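Local coordinates for protein glucosamine--fructose-6-phosphate aminotransferase [isomerizing] (PDB 3TBF) that probably makes glucosamine 6-phosphate from fructose 6-phosphate and glutamine-derived ammonia, here as its C-terminal isomerase part with two SIS domains, at residues A[106-111]-A[133-138]; A[116-121]-A[141-146]; A[153-158]-A[167-172]; A[26-31]-A[149-154]. All coordinates share one frame; numbering follows the deposited sequence.

Contact 1: A[106-111]-A[133-138]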
loop_
_atom_site.group_PDB
_atom_site.type_symbol
_atom_site.label_atom_id
_atom_site.label_comp_id
_atom_site.label_asym_id
_atom_site.label_seq_id
_atom_site.Cartn_x
_atom_site.Cartn_y
_atom_site.Cartn_z
ATOM N N VAL A 106 13.791 -10.715 -6.134
ATOM C CA VAL A 106 12.807 -11.462 -6.886
ATOM C C VAL A 106 11.977 -10.458 -7.656
ATOM O O VAL A 106 11.392 -9.543 -7.061
ATOM C CB VAL A 106 11.890 -12.214 -5.979
ATOM C CG1 VAL A 106 10.723 -12.883 -6.792
ATOM C CG2 VAL A 106 12.665 -13.226 -5.199
ATOM N N SER A 107 11.968 -10.579 -8.983
ATOM C CA SER A 107 11.069 -9.789 -9.792
ATOM C C SER A 107 9.926 -10.652 -10.370
ATOM O O SER A 107 10.015 -11.874 -10.506
ATOM C CB SER A 107 11.839 -9.103 -10.894
ATOM O OG SER A 107 12.456 -10.020 -11.737
ATOM N N ILE A 108 8.785 -10.027 -10.577
ATOM C CA ILE A 108 7.668 -10.738 -11.133
ATOM C C ILE A 108 7.211 -9.974 -12.352
ATOM O O ILE A 108 6.973 -8.787 -12.262
ATOM C CB ILE A 108 6.514 -10.807 -10.142
ATOM C CG1 ILE A 108 6.978 -11.394 -8.786
ATOM C CG2 ILE A 108 5.395 -11.674 -10.724
ATOM C CD1 ILE A 108 5.931 -11.337 -7.696
ATOM N N SER A 109 7.104 -10.655 -13.487
ATOM C CA SER A 109 6.673 -10.005 -14.708
ATOM C C SER A 109 6.130 -10.981 -15.728
ATOM O O SER A 109 6.754 -11.994 -16.020
ATOM C CB SER A 109 7.824 -9.307 -15.347
ATOM O OG SER A 109 7.380 -8.593 -16.467
ATOM N N GLN A 110 4.990 -10.653 -16.312
ATOM C CA GLN A 110 4.448 -11.481 -17.381
ATOM C C GLN A 110 5.373 -11.416 -18.608
ATOM O O GLN A 110 5.855 -12.414 -19.063
ATOM C CB GLN A 110 3.035 -11.040 -17.767
ATOM C CG GLN A 110 2.318 -12.024 -18.718
ATOM C CD GLN A 110 2.873 -12.011 -20.134
ATOM O OE1 GLN A 110 3.051 -10.940 -20.740
ATOM N NE2 GLN A 110 3.161 -13.203 -20.679
ATOM N N SER A 111 5.608 -10.216 -19.113
ATOM C CA SER A 111 6.337 -10.024 -20.347
ATOM C C SER A 111 7.824 -10.190 -20.211
ATOM O O SER A 111 8.494 -10.437 -21.189
ATOM C CB SER A 111 6.092 -8.579 -20.860
ATOM O OG SER A 111 6.644 -7.625 -19.980
HETATM N N MSE A 133 16.096 -13.658 -9.025
HETATM C CA MSE A 133 15.214 -14.660 -9.581
HETATM C C MSE A 133 14.072 -13.953 -10.240
HETATM O O MSE A 133 13.530 -13.044 -9.687
HETATM C CB MSE A 133 14.666 -15.578 -8.502
HETATM C CG MSE A 133 13.624 -16.567 -9.050
HETATM SE SE MSE A 133 13.035 -17.845 -7.723
HETATM C CE MSE A 133 11.656 -16.734 -6.782
ATOM N N CYS A 134 13.691 -14.399 -11.413
ATOM C CA CYS A 134 12.549 -13.859 -12.094
ATOM C C CYS A 134 11.409 -14.838 -12.106
ATOM O O CYS A 134 11.594 -15.994 -12.449
ATOM C CB CYS A 134 12.882 -13.569 -13.557
ATOM S SG CYS A 134 11.411 -12.778 -14.302
ATOM N N ILE A 135 10.220 -14.379 -11.758
ATOM C CA ILE A 135 9.005 -15.156 -12.034
ATOM C C ILE A 135 8.388 -14.590 -13.300
ATOM O O ILE A 135 7.768 -13.527 -13.266
ATOM C CB ILE A 135 7.999 -15.048 -10.924
ATOM C CG1 ILE A 135 8.668 -15.438 -9.627
ATOM C CG2 ILE A 135 6.723 -15.848 -11.211
ATOM C CD1 ILE A 135 7.997 -16.388 -8.941
ATOM N N CYS A 136 8.589 -15.276 -14.431
ATOM C CA CYS A 136 8.238 -14.654 -15.736
ATOM C C CYS A 136 7.506 -15.639 -16.605
ATOM O O CYS A 136 7.579 -16.819 -16.364
ATOM C CB CYS A 136 9.482 -14.055 -16.442
ATOM S SG CYS A 136 9.216 -13.323 -18.194
ATOM N N ASN A 137 6.784 -15.123 -17.593
ATOM C CA ASN A 137 6.005 -15.934 -18.532
ATOM C C ASN A 137 6.623 -16.102 -19.943
ATOM O O ASN A 137 6.256 -17.015 -20.678
ATOM C CB ASN A 137 4.596 -15.382 -18.699
ATOM C CG ASN A 137 3.642 -16.429 -19.271
ATOM O OD1 ASN A 137 3.564 -17.530 -18.750
ATOM N ND2 ASN A 137 2.925 -16.083 -20.323
ATOM N N VAL A 138 7.540 -15.221 -20.304
ATOM C CA VAL A 138 8.153 -15.210 -21.635
ATOM C C VAL A 138 9.612 -15.578 -21.498
ATOM O O VAL A 138 10.413 -14.758 -21.051
ATOM C CB VAL A 138 8.054 -13.828 -22.278
ATOM C CG1 VAL A 138 8.899 -13.777 -23.629
ATOM C CG2 VAL A 138 6.585 -13.449 -22.462
HETATM O O HOH W 1 15.026 -10.870 -10.970
#

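Contact 2: A[116-121]-A[141-146]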
loop_
_atom_site.group_PDB
_atom_site.type_symbol
_atom_site.label_atom_id
_atom_site.label_comp_id
_atom_site.label_asym_id
_atom_site.label_seq_id
_atom_site.Cartn_x
_atom_site.Cartn_y
_atom_site.Cartn_z
ATOM N N ASP A 116 10.386 -0.472 -15.367
ATOM C CA ASP A 116 10.798 -0.204 -13.996
ATOM C C ASP A 116 11.303 -1.449 -13.238
ATOM O O ASP A 116 12.304 -1.395 -12.514
ATOM C CB ASP A 116 9.640 0.440 -13.240
ATOM C CG ASP A 116 9.371 1.907 -13.683
ATOM O OD1 ASP A 116 10.326 2.639 -14.061
ATOM O OD2 ASP A 116 8.188 2.325 -13.617
ATOM N N THR A 117 10.598 -2.544 -13.385
ATOM C CA THR A 117 11.063 -3.810 -12.866
ATOM C C THR A 117 12.434 -4.202 -13.417
ATOM O O THR A 117 13.360 -4.542 -12.658
ATOM C CB THR A 117 10.070 -4.919 -13.194
ATOM O OG1 THR A 117 8.780 -4.484 -12.767
ATOM C CG2 THR A 117 10.420 -6.175 -12.458
ATOM N N LEU A 118 12.564 -4.159 -14.738
ATOM C CA LEU A 118 13.839 -4.465 -15.374
ATOM C C LEU A 118 14.929 -3.529 -14.905
ATOM O O LEU A 118 16.035 -3.965 -14.621
ATOM C CB LEU A 118 13.706 -4.351 -16.885
ATOM C CG LEU A 118 14.958 -4.609 -17.682
ATOM C CD1 LEU A 118 15.478 -6.001 -17.460
ATOM C CD2 LEU A 118 14.645 -4.377 -19.154
ATOM N N GLU A 119 14.647 -2.239 -14.807
ATOM C CA GLU A 119 15.690 -1.344 -14.332
ATOM C C GLU A 119 15.990 -1.507 -12.823
ATOM O O GLU A 119 17.091 -1.212 -12.394
ATOM C CB GLU A 119 15.322 0.088 -14.659
ATOM C CG GLU A 119 15.261 0.363 -16.159
ATOM C CD GLU A 119 16.638 0.294 -16.809
ATOM O OE1 GLU A 119 17.662 0.444 -16.076
ATOM O OE2 GLU A 119 16.667 0.075 -18.055
ATOM N N SER A 120 15.021 -1.959 -12.015
ATOM C CA SER A 120 15.298 -2.326 -10.623
ATOM C C SER A 120 16.218 -3.527 -10.586
ATOM O O SER A 120 17.118 -3.595 -9.755
ATOM C CB SER A 120 14.021 -2.638 -9.844
ATOM O OG SER A 120 13.246 -1.474 -9.702
ATOM N N LEU A 121 16.043 -4.472 -11.503
ATOM C CA LEU A 121 16.969 -5.571 -11.490
ATOM C C LEU A 121 18.392 -5.042 -11.802
ATOM O O LEU A 121 19.354 -5.366 -11.112
ATOM C CB LEU A 121 16.507 -6.693 -12.404
ATOM C CG LEU A 121 17.487 -7.852 -12.654
ATOM C CD1 LEU A 121 17.798 -8.601 -11.392
ATOM C CD2 LEU A 121 16.997 -8.819 -13.748
ATOM N N SER A 141 13.462 -13.235 -22.324
ATOM C CA SER A 141 13.059 -11.860 -22.133
ATOM C C SER A 141 14.206 -11.262 -21.348
ATOM O O SER A 141 15.009 -11.983 -20.830
ATOM C CB SER A 141 11.739 -11.794 -21.371
ATOM O OG SER A 141 11.833 -12.509 -20.156
ATOM N N SER A 142 14.308 -9.953 -21.313
ATOM C CA SER A 142 15.409 -9.297 -20.635
ATOM C C SER A 142 15.471 -9.735 -19.179
ATOM O O SER A 142 16.541 -10.048 -18.679
ATOM C CB SER A 142 15.233 -7.793 -20.694
ATOM O OG SER A 142 15.065 -7.354 -22.019
ATOM N N LEU A 143 14.320 -9.777 -18.512
ATOM C CA LEU A 143 14.273 -10.200 -17.126
ATOM C C LEU A 143 14.787 -11.624 -16.892
ATOM O O LEU A 143 15.508 -11.866 -15.923
ATOM C CB LEU A 143 12.865 -10.072 -16.572
ATOM C CG LEU A 143 12.465 -8.698 -16.039
ATOM C CD1 LEU A 143 11.005 -8.795 -15.593
ATOM C CD2 LEU A 143 13.351 -8.174 -14.909
ATOM N N VAL A 144 14.392 -12.560 -17.748
ATOM C CA VAL A 144 14.914 -13.917 -17.674
ATOM C C VAL A 144 16.415 -13.969 -17.979
ATOM O O VAL A 144 17.175 -14.576 -17.250
ATOM C CB VAL A 144 14.147 -14.840 -18.603
ATOM C CG1 VAL A 144 14.826 -16.221 -18.677
ATOM C CG2 VAL A 144 12.645 -14.918 -18.193
ATOM N N ARG A 145 16.855 -13.294 -19.018
ATOM C CA ARG A 145 18.282 -13.320 -19.354
ATOM C C ARG A 145 19.154 -12.691 -18.267
ATOM O O ARG A 145 20.220 -13.166 -17.936
ATOM C CB ARG A 145 18.546 -12.649 -20.705
ATOM C CG ARG A 145 17.850 -13.368 -21.874
ATOM C CD ARG A 145 18.266 -12.772 -23.238
ATOM N NE ARG A 145 18.023 -11.334 -23.291
ATOM C CZ ARG A 145 16.985 -10.743 -23.858
ATOM N NH1 ARG A 145 16.038 -11.444 -24.446
ATOM N NH2 ARG A 145 16.909 -9.421 -23.838
ATOM N N GLU A 146 18.666 -11.623 -17.677
ATOM C CA GLU A 146 19.496 -10.892 -16.772
ATOM C C GLU A 146 19.393 -11.368 -15.352
ATOM O O GLU A 146 20.178 -10.911 -14.536
ATOM C CB GLU A 146 19.212 -9.439 -16.895
ATOM C CG GLU A 146 19.576 -8.940 -18.269
ATOM C CD GLU A 146 19.260 -7.468 -18.433
ATOM O OE1 GLU A 146 19.549 -6.690 -17.490
ATOM O OE2 GLU A 146 18.734 -7.075 -19.509
#

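Contact 3: A[153-158]-A[167-172]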
loop_
_atom_site.group_PDB
_atom_site.type_symbol
_atom_site.label_atom_id
_atom_site.label_comp_id
_atom_site.label_asym_id
_atom_site.label_seq_id
_atom_site.Cartn_x
_atom_site.Cartn_y
_atom_site.Cartn_z
ATOM N N THR A 153 6.207 -19.316 -15.402
ATOM C CA THR A 153 4.808 -19.641 -15.388
ATOM C C THR A 153 4.453 -20.229 -16.754
ATOM O O THR A 153 5.204 -20.115 -17.684
ATOM C CB THR A 153 3.967 -18.385 -15.125
ATOM O OG1 THR A 153 4.294 -17.388 -16.119
ATOM C CG2 THR A 153 4.249 -17.827 -13.714
ATOM N N LYS A 154 3.334 -20.923 -16.852
ATOM C CA LYS A 154 2.880 -21.428 -18.129
ATOM C C LYS A 154 1.538 -20.832 -18.384
ATOM O O LYS A 154 0.553 -21.549 -18.453
ATOM C CB LYS A 154 2.695 -22.912 -18.115
ATOM C CG LYS A 154 3.880 -23.741 -17.681
ATOM C CD LYS A 154 5.161 -23.227 -18.182
ATOM C CE LYS A 154 6.076 -24.325 -18.456
ATOM N NZ LYS A 154 7.447 -23.991 -18.103
ATOM N N ALA A 155 1.476 -19.522 -18.470
ATOM C CA ALA A 155 0.226 -18.880 -18.747
ATOM C C ALA A 155 -0.127 -18.879 -20.252
ATOM O O ALA A 155 -1.309 -18.750 -20.582
ATOM C CB ALA A 155 0.218 -17.472 -18.172
ATOM N N GLY A 156 0.840 -19.061 -21.154
ATOM C CA GLY A 156 0.605 -18.814 -22.583
ATOM C C GLY A 156 0.452 -17.323 -22.793
ATOM O O GLY A 156 0.849 -16.568 -21.947
ATOM N N VAL A 157 -0.163 -16.896 -23.884
ATOM C CA VAL A 157 -0.207 -15.489 -24.255
ATOM C C VAL A 157 -1.519 -14.868 -23.807
ATOM O O VAL A 157 -2.558 -15.558 -23.825
ATOM C CB VAL A 157 -0.121 -15.360 -25.819
ATOM C CG1 VAL A 157 -0.014 -13.900 -26.230
ATOM C CG2 VAL A 157 1.052 -16.195 -26.381
ATOM N N GLU A 158 -1.488 -13.579 -23.462
ATOM C CA GLU A 158 -2.690 -12.803 -23.095
ATOM C C GLU A 158 -3.062 -11.659 -24.071
ATOM O O GLU A 158 -2.245 -10.801 -24.356
ATOM C CB GLU A 158 -2.513 -12.171 -21.707
ATOM C CG GLU A 158 -2.747 -13.130 -20.547
ATOM C CD GLU A 158 -2.743 -12.450 -19.178
ATOM O OE1 GLU A 158 -2.346 -11.261 -19.087
ATOM O OE2 GLU A 158 -3.145 -13.104 -18.185
ATOM N N PHE A 167 -1.917 -13.667 -13.566
ATOM C CA PHE A 167 -1.947 -13.433 -12.162
ATOM C C PHE A 167 -2.053 -14.714 -11.351
ATOM O O PHE A 167 -1.299 -14.910 -10.410
ATOM C CB PHE A 167 -3.106 -12.526 -11.804
ATOM C CG PHE A 167 -3.257 -12.303 -10.328
ATOM C CD1 PHE A 167 -2.404 -11.474 -9.658
ATOM C CD2 PHE A 167 -4.268 -12.907 -9.632
ATOM C CE1 PHE A 167 -2.574 -11.237 -8.272
ATOM C CE2 PHE A 167 -4.457 -12.688 -8.267
ATOM C CZ PHE A 167 -3.596 -11.893 -7.574
ATOM N N THR A 168 -2.981 -15.591 -11.721
ATOM C CA THR A 168 -3.150 -16.824 -11.001
ATOM C C THR A 168 -1.948 -17.748 -11.120
ATOM O O THR A 168 -1.568 -18.333 -10.123
ATOM C CB THR A 168 -4.442 -17.518 -11.386
ATOM O OG1 THR A 168 -4.531 -17.628 -12.812
ATOM C CG2 THR A 168 -5.635 -16.750 -10.799
ATOM N N THR A 169 -1.333 -17.824 -12.302
ATOM C CA THR A 169 -0.116 -18.583 -12.457
ATOM C C THR A 169 1.071 -17.975 -11.747
ATOM O O THR A 169 1.978 -18.711 -11.288
ATOM C CB THR A 169 0.258 -18.832 -13.940
ATOM O OG1 THR A 169 0.512 -17.599 -14.605
ATOM C CG2 THR A 169 -0.849 -19.580 -14.662
ATOM N N GLN A 170 1.101 -16.643 -11.606
ATOM C CA GLN A 170 2.157 -16.051 -10.769
ATOM C C GLN A 170 1.964 -16.426 -9.321
ATOM O O GLN A 170 2.917 -16.804 -8.653
ATOM C CB GLN A 170 2.263 -14.562 -10.947
ATOM C CG GLN A 170 2.850 -14.170 -12.296
ATOM C CD GLN A 170 2.538 -12.723 -12.644
ATOM O OE1 GLN A 170 1.941 -12.008 -11.850
ATOM N NE2 GLN A 170 2.982 -12.276 -13.809
ATOM N N LEU A 171 0.736 -16.392 -8.842
ATOM C CA LEU A 171 0.442 -16.893 -7.503
ATOM C C LEU A 171 0.880 -18.343 -7.334
ATOM O O LEU A 171 1.553 -18.693 -6.402
ATOM C CB LEU A 171 -1.043 -16.796 -7.228
ATOM C CG LEU A 171 -1.698 -15.614 -6.449
ATOM C CD1 LEU A 171 -0.792 -14.489 -6.058
ATOM C CD2 LEU A 171 -2.908 -15.101 -7.177
ATOM N N VAL A 172 0.513 -19.208 -8.250
ATOM C CA VAL A 172 0.887 -20.584 -8.102
ATOM C C VAL A 172 2.418 -20.742 -8.087
ATOM O O VAL A 172 2.954 -21.446 -7.234
ATOM C CB VAL A 172 0.223 -21.460 -9.185
ATOM C CG1 VAL A 172 0.858 -22.823 -9.266
ATOM C CG2 VAL A 172 -1.238 -21.641 -8.893
#

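Contact 4: A[26-31]-A[149-154]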
loop_
_atom_site.group_PDB
_atom_site.type_symbol
_atom_site.label_atom_id
_atom_site.label_comp_id
_atom_site.label_asym_id
_atom_site.label_seq_id
_atom_site.Cartn_x
_atom_site.Cartn_y
_atom_site.Cartn_z
ATOM N N SER A 26 -2.628 -25.763 -13.655
ATOM C CA SER A 26 -2.073 -27.107 -13.624
ATOM C C SER A 26 -0.764 -27.315 -14.462
ATOM O O SER A 26 0.145 -28.010 -14.019
ATOM C CB SER A 26 -3.169 -28.117 -13.894
ATOM O OG SER A 26 -2.823 -28.847 -14.976
ATOM N N ASN A 27 -0.630 -26.650 -15.601
ATOM C CA ASN A 27 0.628 -26.654 -16.324
ATOM C C ASN A 27 1.771 -26.018 -15.528
ATOM O O ASN A 27 2.866 -26.543 -15.487
ATOM C CB ASN A 27 0.458 -25.992 -17.686
ATOM C CG ASN A 27 -0.292 -26.915 -18.726
ATOM O OD1 ASN A 27 -0.411 -28.137 -18.555
ATOM N ND2 ASN A 27 -0.802 -26.305 -19.776
ATOM N N THR A 28 1.514 -24.937 -14.819
ATOM C CA THR A 28 2.562 -24.338 -14.023
ATOM C C THR A 28 3.058 -25.277 -12.916
ATOM O O THR A 28 4.258 -25.381 -12.680
ATOM C CB THR A 28 2.097 -23.042 -13.399
ATOM O OG1 THR A 28 1.607 -22.190 -14.440
ATOM C CG2 THR A 28 3.234 -22.377 -12.686
ATOM N N ILE A 29 2.151 -25.944 -12.234
ATOM C CA ILE A 29 2.566 -26.866 -11.176
ATOM C C ILE A 29 3.365 -28.067 -11.738
ATOM O O ILE A 29 4.424 -28.459 -11.243
ATOM C CB ILE A 29 1.357 -27.469 -10.456
ATOM C CG1 ILE A 29 0.635 -26.415 -9.659
ATOM C CG2 ILE A 29 1.778 -28.580 -9.520
ATOM C CD1 ILE A 29 -0.720 -26.869 -9.115
ATOM N N LEU A 30 2.816 -28.633 -12.783
ATOM C CA LEU A 30 3.397 -29.789 -13.441
ATOM C C LEU A 30 4.874 -29.565 -13.754
ATOM O O LEU A 30 5.679 -30.445 -13.569
ATOM C CB LEU A 30 2.605 -30.104 -14.715
ATOM C CG LEU A 30 2.191 -31.544 -15.046
ATOM C CD1 LEU A 30 3.367 -32.539 -14.872
ATOM C CD2 LEU A 30 0.989 -31.982 -14.194
ATOM N N ALA A 31 5.246 -28.381 -14.207
ATOM C CA ALA A 31 6.619 -28.151 -14.648
ATOM C C ALA A 31 7.637 -28.172 -13.500
ATOM O O ALA A 31 8.850 -28.214 -13.750
ATOM C CB ALA A 31 6.731 -26.825 -15.442
ATOM N N ILE A 149 18.251 -16.809 -11.954
ATOM C CA ILE A 149 17.363 -17.932 -12.139
ATOM C C ILE A 149 15.962 -17.463 -12.509
ATOM O O ILE A 149 15.527 -16.383 -12.131
ATOM C CB ILE A 149 17.374 -18.839 -10.894
ATOM C CG1 ILE A 149 16.962 -18.108 -9.623
ATOM C CG2 ILE A 149 18.777 -19.359 -10.613
ATOM C CD1 ILE A 149 16.901 -19.086 -8.437
ATOM N N ALA A 150 15.256 -18.286 -13.244
ATOM C CA ALA A 150 13.954 -17.948 -13.735
ATOM C C ALA A 150 13.010 -19.110 -13.440
ATOM O O ALA A 150 13.257 -20.216 -13.836
ATOM C CB ALA A 150 14.021 -17.713 -15.210
ATOM N N PHE A 151 11.958 -18.847 -12.701
ATOM C CA PHE A 151 10.846 -19.742 -12.590
ATOM C C PHE A 151 9.783 -19.292 -13.606
ATOM O O PHE A 151 9.241 -18.191 -13.489
ATOM C CB PHE A 151 10.270 -19.708 -11.196
ATOM C CG PHE A 151 9.160 -20.655 -11.016
ATOM C CD1 PHE A 151 8.092 -20.689 -11.925
ATOM C CD2 PHE A 151 9.164 -21.558 -9.993
ATOM C CE1 PHE A 151 7.041 -21.590 -11.796
ATOM C CE2 PHE A 151 8.115 -22.491 -9.877
ATOM C CZ PHE A 151 7.050 -22.479 -10.782
HETATM N N MSE A 152 9.476 -20.160 -14.583
HETATM C CA MSE A 152 8.577 -19.805 -15.645
HETATM C C MSE A 152 7.150 -20.230 -15.276
HETATM O O MSE A 152 6.912 -21.347 -14.898
HETATM C CB MSE A 152 8.980 -20.538 -16.936
HETATM C CG MSE A 152 10.429 -20.345 -17.373
HETATM SE SE MSE A 152 10.895 -18.434 -17.545
HETATM C CE MSE A 152 9.630 -18.069 -19.035
ATOM N N THR A 153 6.207 -19.316 -15.402
ATOM C CA THR A 153 4.808 -19.641 -15.388
ATOM C C THR A 153 4.453 -20.229 -16.754
ATOM O O THR A 153 5.204 -20.115 -17.684
ATOM C CB THR A 153 3.967 -18.385 -15.125
ATOM O OG1 THR A 153 4.294 -17.388 -16.119
ATOM C CG2 THR A 153 4.249 -17.827 -13.714
ATOM N N LYS A 154 3.334 -20.923 -16.852
ATOM C CA LYS A 154 2.880 -21.428 -18.129
ATOM C C LYS A 154 1.538 -20.832 -18.384
ATOM O O LYS A 154 0.553 -21.549 -18.453
ATOM C CB LYS A 154 2.695 -22.912 -18.115
ATOM C CG LYS A 154 3.880 -23.741 -17.681
ATOM C CD LYS A 154 5.161 -23.227 -18.182
ATOM C CE LYS A 154 6.076 -24.325 -18.456
ATOM N NZ LYS A 154 7.447 -23.991 -18.103
HETATM O O HOH W 2 -1.029 -23.230 -20.637
#

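Contact 1: A[106-111]-A[133-138]
V106 and M133, a selenomethionine, lie side by side on one face of the sheet, their side chains pointing the same way. M133 turns its end back at chi3 (82°), and this carries CE to 4.0 Å from both CG1 and CG2 of V106. I108 and I135 follow on the same face, where the nearest side-chain approach is I108 CG2 to I135 CB at 4.3 Å. S107 and C134 face the other way: OG of S107 stands 3.9 Å from SG of C134, and a water joins that hydroxyl to M133 O, weakly on the carbonyl side. Between the faces run the backbone bonds of two parallel neighbours in the Rossmann-like SIS sheet, strands 103-109 and 129-136, joined in a beta-alpha-beta crossover through helix 115-124. I135 N gives the shortest of these bonds, 2.8 Å to S107 O. Toward Q110 and N137 the pairing becomes irregular: N137 N reaches Q110 O at 3.2 Å in a bent bond (142°), and V138 N turns back onto C136 SG at 3.3 Å. S109 to S111 lie in the serine-rich segment that, as in related SIS enzymes, probably holds the sugar phosphate. S109 OG bonds G112 N, while the buried amide of N137 is held by the 153-156 loop.

Contact 2: A[116-121]-A[141-146]
L143 pushes its CD2 methyl against helix 116-121, 3.8 Å from L118 CA and 3.9 Å from L121 CD2. L118 and L143 run antiparallel past one another, side chain to side chain, whereas T117 crosses L143 at about a right angle, its CG2 4.1 Å from L143 CD1. A chi1 of 179° puts CG of L118 anti to the backbone N, and chi2 (61°) sets its CD1, 3.7 Å from S142 CB. The same methyl lies 4.0 Å from E146 OE2, so a carboxylate oxygen borders the apolar patch; that oxygen has a salt bridge to R122, which probably favours the charged form. L121 CD2 closes the far end against E146 CB at 3.9 Å. No hydrogen bond links the two segments. What positions them lies one shell out: S142 OG bonds E113 OE1, L143 shares a backbone bond with G112, and S141, at the N-cap position of helix 142-146, has its hydroxyl on V138 O. The short helix axes run 14° apart in direction and 10.2 Å apart at closest. Both helices cover the same sheet face: T117 and L121 rest on S107 and F105 of strand 103-109, and L143 touches S109 and C134, reaching both strand 103-109 and strand 129-136.

Contact 3: A[153-158]-A[167-172]
T153 and T169 share one rotamer, each with OG1 set between the backbone N and the carbonyl carbon (chi1 56° and 63°) and CG2 anti to the carbonyl carbon. For T153 this lays CG2 against the helix backbone, 3.4 Å from T169 O. The two side chains cross at about a right angle, T153 CB standing 3.6 Å from T169 OG1. A155 comes to the same hydroxyl with its methyl, CB to OG1 of T169 at 3.6 Å, so T169 OG1 has carbon neighbours on the loop side and takes its hydrogen bond within its own helix, with K165 O. Beyond T169, the CG of Q170 adds a looser touch to T153 CG2 at 4.2 Å. Segment 153-158 is the first part of the loop that leaves strand 149-152, an outermost strand of the parallel SIS sheet, and leads back into the long helix 165-184, so the contact packs the start of the connection against the helix it feeds. T153 turns its own OG1 to N137 OD1, which also accepts from A155 N, while G156 O takes N137 ND2, and this fixes the loop to the neighbouring strand end. Further along, E158 OE2 accepts from T164 N and A166 N, around the start of helix 165-184.

Contact 4: A[26-31]-A[149-154]
A helix side packs here on the end of a strand: T28 and N27 of helix 21-30, with A31 just after, meet K154 and F151, where strand 149-152 runs out at the margin of the parallel SIS sheet. T28 and K154 carry the contact, and the two branches of T28 serve different chemistry. A chi1 of -54° puts OG1 anti to the carbonyl carbon and CG2 anti to the backbone N. The hydroxyl accepts K154 N at 3.2 Å in a fairly straight bond (161°) and also bonds A24 O one turn back in the helix, so it ties the amide just past the strand to the helix backbone. The methyl comes to the edge of the F151 ring, near its plane, with CG2 4.0 Å from CE1; the two side chains cross at about a right angle. K154 lies over the outer side of the helix. Its CB is 3.8 Å from N27 CB, its CG 3.7 Å from N27 O, and its bent chain carries NZ to 4.0 Å from A31 CB. A water bridges the outer side, accepting from N27 ND2 and donating to K154 O, both at 3.2 Å. Inward, the contact gives way to helix 165-184: T28 touches T169, I29 packs on V172, and F151 reaches A173. On its other side strand 149-152 pairs with strand 129-136, F151 sharing backbone bonds with C134 and C136.

Contact 1 is strand pairing within the SIS sheet, carried by backbone bonds with small and aliphatic side chains on its two faces. Contact 2 covers one of those faces with two helices and is mostly apolar between them, with no hydrogen bond across; S107, S109 and C136 meet T117, L143 and S141 there. Contacts 3 and 4 lie toward helix 165-184 and share T153 and K154, yet T153 matters most to the first and K154 to the second. N137 ties contact 1 to that shared loop. Contacts 1 to 3 are buried, whereas contact 4 is only partly buried, with the exposed K154 lying along it. Contacts 2 and 3 do not touch, their nearest atoms being about 8 Å apart.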